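Side-chain contacts in adenylyltransferase and sulfurtransferase uba4 (Chaetomium thermophilum, PDB 6YUB), which probably activates a ubiquitin-like sulfur-carrier protein by adenylation and then thiolates its C-terminus, for tRNA wobble-uridine thiolation and molybdenum cofactor synthesis: residues K224-S228 against Q229-P233; K5-K9 against E10-R14. One frame throughout, in Å; residues are numbered along the deposited sequence.

Contact 1 of 2, residues K224-S228 against Q229-P233; sequences KILVS and QLHMP
Ile225 and Leu230 are joined by the one clear hydrogen bond between K224-S228 and Q229-P233. Leu230 N donates to Ile225 O at 2.9 Å, in the carbonyl plane and on a lone pair, although bent at the hydrogen (142°). Gln229, with a positive phi of 54°, reverses the chain so that this amide faces back into the last helical turn, and a type I beta turn from Gln229 to Met232 follows, with Met232 N bonded to Gln229 O.

Apolar contacts line the same reversal. The two methyls of Leu230 divide between neighbours: CD2 meets Ser228 CB at 3.6 Å, while CD1 lies 4.1 Å from Lys224 CB and 4.3 Å from Ile225 CG1. The branch methyl Ile225 CG2 approaches the His231 ring obliquely, 3.6 Å from His231 ND1, a buried nitrogen with no polar partner in the model. Placing the imidazole between backbone N and carbonyl carbon (chi1 60°) folds it back toward the helix; Met232 CE lies over the centre of one ring face.

Helix 25-33 and Val127 pack against Leu226. The positive phi, the six-residue backbone bond and the apolar Ile225-Leu230 pair are consistent with a Schellman-type C-cap at the end of helix 208-228.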
# COMPACT_ATOMS: atom_id res chain seq x y z
N LYS B 224 -11.14 -2.54 -13.08
CA LYS B 224 -11.76 -1.26 -13.42
C LYS B 224 -11.92 -1.10 -14.93
O LYS B 224 -12.99 -0.75 -15.43
CB LYS B 224 -10.93 -0.10 -12.88
CG LYS B 224 -11.03 0.15 -11.39
CD LYS B 224 -10.22 1.40 -11.04
CE LYS B 224 -9.90 1.48 -9.57
NZ LYS B 224 -8.94 2.59 -9.30
N ILE B 225 -10.83 -1.35 -15.67
CA ILE B 225 -10.84 -1.13 -17.11
C ILE B 225 -11.92 -1.98 -17.78
O ILE B 225 -12.72 -1.49 -18.58
CB ILE B 225 -9.45 -1.42 -17.71
CG1 ILE B 225 -8.44 -0.39 -17.19
CG2 ILE B 225 -9.52 -1.41 -19.23
CD1 ILE B 225 -6.99 -0.78 -17.45
N LEU B 226 -11.95 -3.27 -17.44
CA LEU B 226 -12.87 -4.19 -18.11
C LEU B 226 -14.32 -3.92 -17.72
O LEU B 226 -15.22 -3.97 -18.56
CB LEU B 226 -12.49 -5.63 -17.78
CG LEU B 226 -11.14 -6.09 -18.32
CD1 LEU B 226 -10.71 -7.42 -17.69
CD2 LEU B 226 -11.19 -6.21 -19.84
N VAL B 227 -14.57 -3.61 -16.44
CA VAL B 227 -15.94 -3.46 -15.98
C VAL B 227 -16.56 -2.17 -16.52
O VAL B 227 -17.71 -2.17 -16.98
CB VAL B 227 -15.99 -3.51 -14.44
CG1 VAL B 227 -17.31 -2.94 -13.93
CG2 VAL B 227 -15.80 -4.94 -13.96
N SER B 228 -15.81 -1.07 -16.48
CA SER B 228 -16.30 0.20 -16.98
C SER B 228 -15.88 0.48 -18.42
O SER B 228 -16.16 1.57 -18.93
CB SER B 228 -15.81 1.34 -16.08
OG SER B 228 -16.15 1.11 -14.73
N GLN B 229 -15.23 -0.47 -19.08
CA GLN B 229 -14.81 -0.31 -20.47
C GLN B 229 -13.98 0.96 -20.65
O GLN B 229 -14.16 1.73 -21.60
CB GLN B 229 -16.02 -0.29 -21.41
CG GLN B 229 -16.88 -1.53 -21.33
CD GLN B 229 -17.92 -1.58 -22.43
OE1 GLN B 229 -18.82 -0.74 -22.50
NE2 GLN B 229 -17.80 -2.57 -23.30
N LEU B 230 -13.05 1.19 -19.72
CA LEU B 230 -12.20 2.38 -19.78
C LEU B 230 -11.25 2.34 -20.96
O LEU B 230 -10.71 3.39 -21.34
CB LEU B 230 -11.42 2.52 -18.48
CG LEU B 230 -12.25 2.50 -17.19
CD1 LEU B 230 -11.35 2.60 -15.97
CD2 LEU B 230 -13.29 3.61 -17.20
N HIS B 231 -11.03 1.17 -21.56
CA HIS B 231 -10.19 1.04 -22.74
C HIS B 231 -10.97 1.23 -24.04
O HIS B 231 -10.39 1.04 -25.12
CB HIS B 231 -9.48 -0.32 -22.75
CG HIS B 231 -10.39 -1.50 -22.77
ND1 HIS B 231 -11.63 -1.51 -22.15
CD2 HIS B 231 -10.25 -2.73 -23.32
CE1 HIS B 231 -12.20 -2.68 -22.32
NE2 HIS B 231 -11.39 -3.44 -23.03
N MET B 232 -12.26 1.60 -23.97
CA MET B 232 -13.02 1.87 -25.18
C MET B 232 -13.01 3.37 -25.49
O MET B 232 -12.92 4.19 -24.58
CB MET B 232 -14.47 1.40 -25.02
CG MET B 232 -14.62 -0.11 -24.84
SD MET B 232 -14.02 -1.07 -26.25
CE MET B 232 -12.54 -1.80 -25.55
N PRO B 233 -13.08 3.75 -26.76
CA PRO B 233 -12.99 5.17 -27.11
C PRO B 233 -14.21 5.93 -26.61
O PRO B 233 -15.26 5.32 -26.35
CB PRO B 233 -12.93 5.17 -28.65
CG PRO B 233 -12.72 3.73 -29.05
CD PRO B 233 -13.31 2.91 -27.95

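Contact 2 of 2, residues K5-K9 against E10-R14; sequences KSLSK and EEIER
Ser8 and Glu11 form a capping box where the extended backbone of Leu7 and Ser8 turns into helix 9-19. Ser8, at the N-cap, starts the helical bonding: Ile12 N donates to Ser8 O at 3.1 Å, almost in line with the carbonyl. One residue on, the bond from Glu13 N to Lys9 O is weak.

The box itself is uneven. Its strong arm runs from Ser8 N to Glu11 OE1, 2.8 Å and practically straight at the hydrogen (177°), using the anti lone pair of the carboxylate oxygen. The reciprocal arm, Glu11 N to Ser8 OG, is weak at 3.4 Å. The side-chain conformations set this up: Ser8 OG sits between its own N and carbonyl carbon (chi1 70°), turned to the first helical turn, and the Glu11 chain, extended beyond CG, carries OE1 back into line with the Ser8 N-H. The negative charge at the N-terminus of the helix would probably be favoured by the helix dipole.

Beside the box, Leu7 CB packs 4.0 Å from Ile12 CG1 as a hydrophobic staple, the apolar pair that brackets the capping box, and Leu7 also reaches Leu30 and Met33 of helix 25-33. Across the first turn of the helix, Arg14 NE makes a salt bridge to Glu10 OE2 at 3.3 Å, the oxygen lying in the guanidinium plane while the nitrogen stands well above the plane of the Glu10 carboxylate.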
# COMPACT_ATOMS: atom_id res chain seq x y z
N LYS B 5 -23.36 -14.44 -22.70
CA LYS B 5 -24.46 -13.53 -22.43
C LYS B 5 -25.27 -13.95 -21.21
O LYS B 5 -26.25 -13.27 -20.87
CB LYS B 5 -25.39 -13.45 -23.65
CG LYS B 5 -24.68 -13.17 -24.97
CD LYS B 5 -24.78 -11.70 -25.37
CE LYS B 5 -24.06 -11.43 -26.69
NZ LYS B 5 -22.71 -10.84 -26.48
N SER B 6 -24.88 -15.04 -20.54
CA SER B 6 -25.61 -15.55 -19.39
C SER B 6 -24.62 -16.04 -18.34
O SER B 6 -23.46 -16.34 -18.64
CB SER B 6 -26.55 -16.70 -19.78
OG SER B 6 -27.68 -16.23 -20.48
N LEU B 7 -25.10 -16.11 -17.10
CA LEU B 7 -24.34 -16.67 -16.00
C LEU B 7 -24.95 -18.01 -15.60
O LEU B 7 -26.17 -18.12 -15.45
CB LEU B 7 -24.32 -15.73 -14.79
CG LEU B 7 -23.64 -14.37 -14.94
CD1 LEU B 7 -23.38 -13.78 -13.55
CD2 LEU B 7 -22.36 -14.47 -15.73
N SER B 8 -24.09 -18.96 -15.37
CA SER B 8 -24.59 -20.27 -14.94
C SER B 8 -24.96 -20.20 -13.45
O SER B 8 -24.58 -19.29 -12.77
CB SER B 8 -23.61 -21.42 -15.13
OG SER B 8 -22.55 -21.30 -14.25
N LYS B 9 -25.70 -21.18 -12.96
CA LYS B 9 -26.03 -21.22 -11.56
C LYS B 9 -24.79 -21.20 -10.67
O LYS B 9 -24.86 -20.57 -9.68
CB LYS B 9 -26.87 -22.44 -11.22
CG LYS B 9 -28.22 -22.12 -10.63
CD LYS B 9 -29.00 -21.19 -11.54
CE LYS B 9 -30.42 -20.95 -11.07
NZ LYS B 9 -31.29 -22.12 -11.33
N GLU B 10 -23.70 -21.91 -10.99
CA GLU B 10 -22.46 -21.92 -10.14
C GLU B 10 -21.83 -20.52 -10.11
O GLU B 10 -21.30 -20.07 -9.13
CB GLU B 10 -21.34 -23.01 -10.47
CG GLU B 10 -19.87 -22.55 -10.72
CD GLU B 10 -18.72 -23.18 -9.80
OE1 GLU B 10 -18.06 -24.15 -10.18
OE2 GLU B 10 -18.41 -22.72 -8.68
N GLU B 11 -21.80 -19.88 -11.27
CA GLU B 11 -21.19 -18.50 -11.38
C GLU B 11 -22.02 -17.45 -10.54
O GLU B 11 -21.48 -16.61 -9.89
CB GLU B 11 -20.96 -18.00 -12.83
CG GLU B 11 -20.27 -19.05 -13.72
CD GLU B 11 -20.29 -18.70 -15.22
OE1 GLU B 11 -21.36 -18.50 -15.79
OE2 GLU B 11 -19.24 -18.61 -15.90
N ILE B 12 -23.34 -17.53 -10.57
CA ILE B 12 -24.18 -16.65 -9.76
C ILE B 12 -23.79 -16.74 -8.29
O ILE B 12 -23.60 -15.73 -7.61
CB ILE B 12 -25.67 -16.99 -9.97
CG1 ILE B 12 -26.11 -16.53 -11.36
CG2 ILE B 12 -26.52 -16.35 -8.88
CD1 ILE B 12 -27.41 -17.16 -11.83
N GLU B 13 -23.65 -17.96 -7.77
CA GLU B 13 -23.26 -18.14 -6.38
C GLU B 13 -21.83 -17.67 -6.13
O GLU B 13 -21.56 -16.99 -5.14
CB GLU B 13 -23.42 -19.61 -5.97
CG GLU B 13 -22.80 -19.98 -4.63
CD GLU B 13 -23.07 -21.43 -4.24
OE1 GLU B 13 -23.94 -22.05 -4.88
OE2 GLU B 13 -22.43 -21.94 -3.29
N ARG B 14 -20.91 -18.03 -7.02
CA ARG B 14 -19.51 -17.71 -6.81
C ARG B 14 -19.25 -16.21 -6.83
O ARG B 14 -18.39 -15.73 -6.07
CB ARG B 14 -18.65 -18.42 -7.87
CG ARG B 14 -17.16 -18.24 -7.72
CD ARG B 14 -16.38 -19.09 -8.73
NE ARG B 14 -16.12 -20.44 -8.24
CZ ARG B 14 -15.05 -20.78 -7.52
NH1 ARG B 14 -14.13 -19.87 -7.20
NH2 ARG B 14 -14.90 -22.02 -7.11

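Overall arrangement
The two contacts treat opposite ends of different helices: contact 2 caps the N-terminus of helix 9-19 near the start of the chain, and contact 1 ends helix 208-228 much later in the sequence. Their centres lie 22 Å apart, with about 10 Å between nearest atoms, so they do not touch. Helix 25-33 links them, since its side chains pack on Leu7 and Glu11 in contact 2 and on Leu226 and Val227 in contact 1. Contact 2 is on the surface, whereas contact 1 is largely buried, beside strand 127-130 of the central sheet. Both belong to the adenylyltransferase part of the protein and lie away from the probable ATP site and the zinc site.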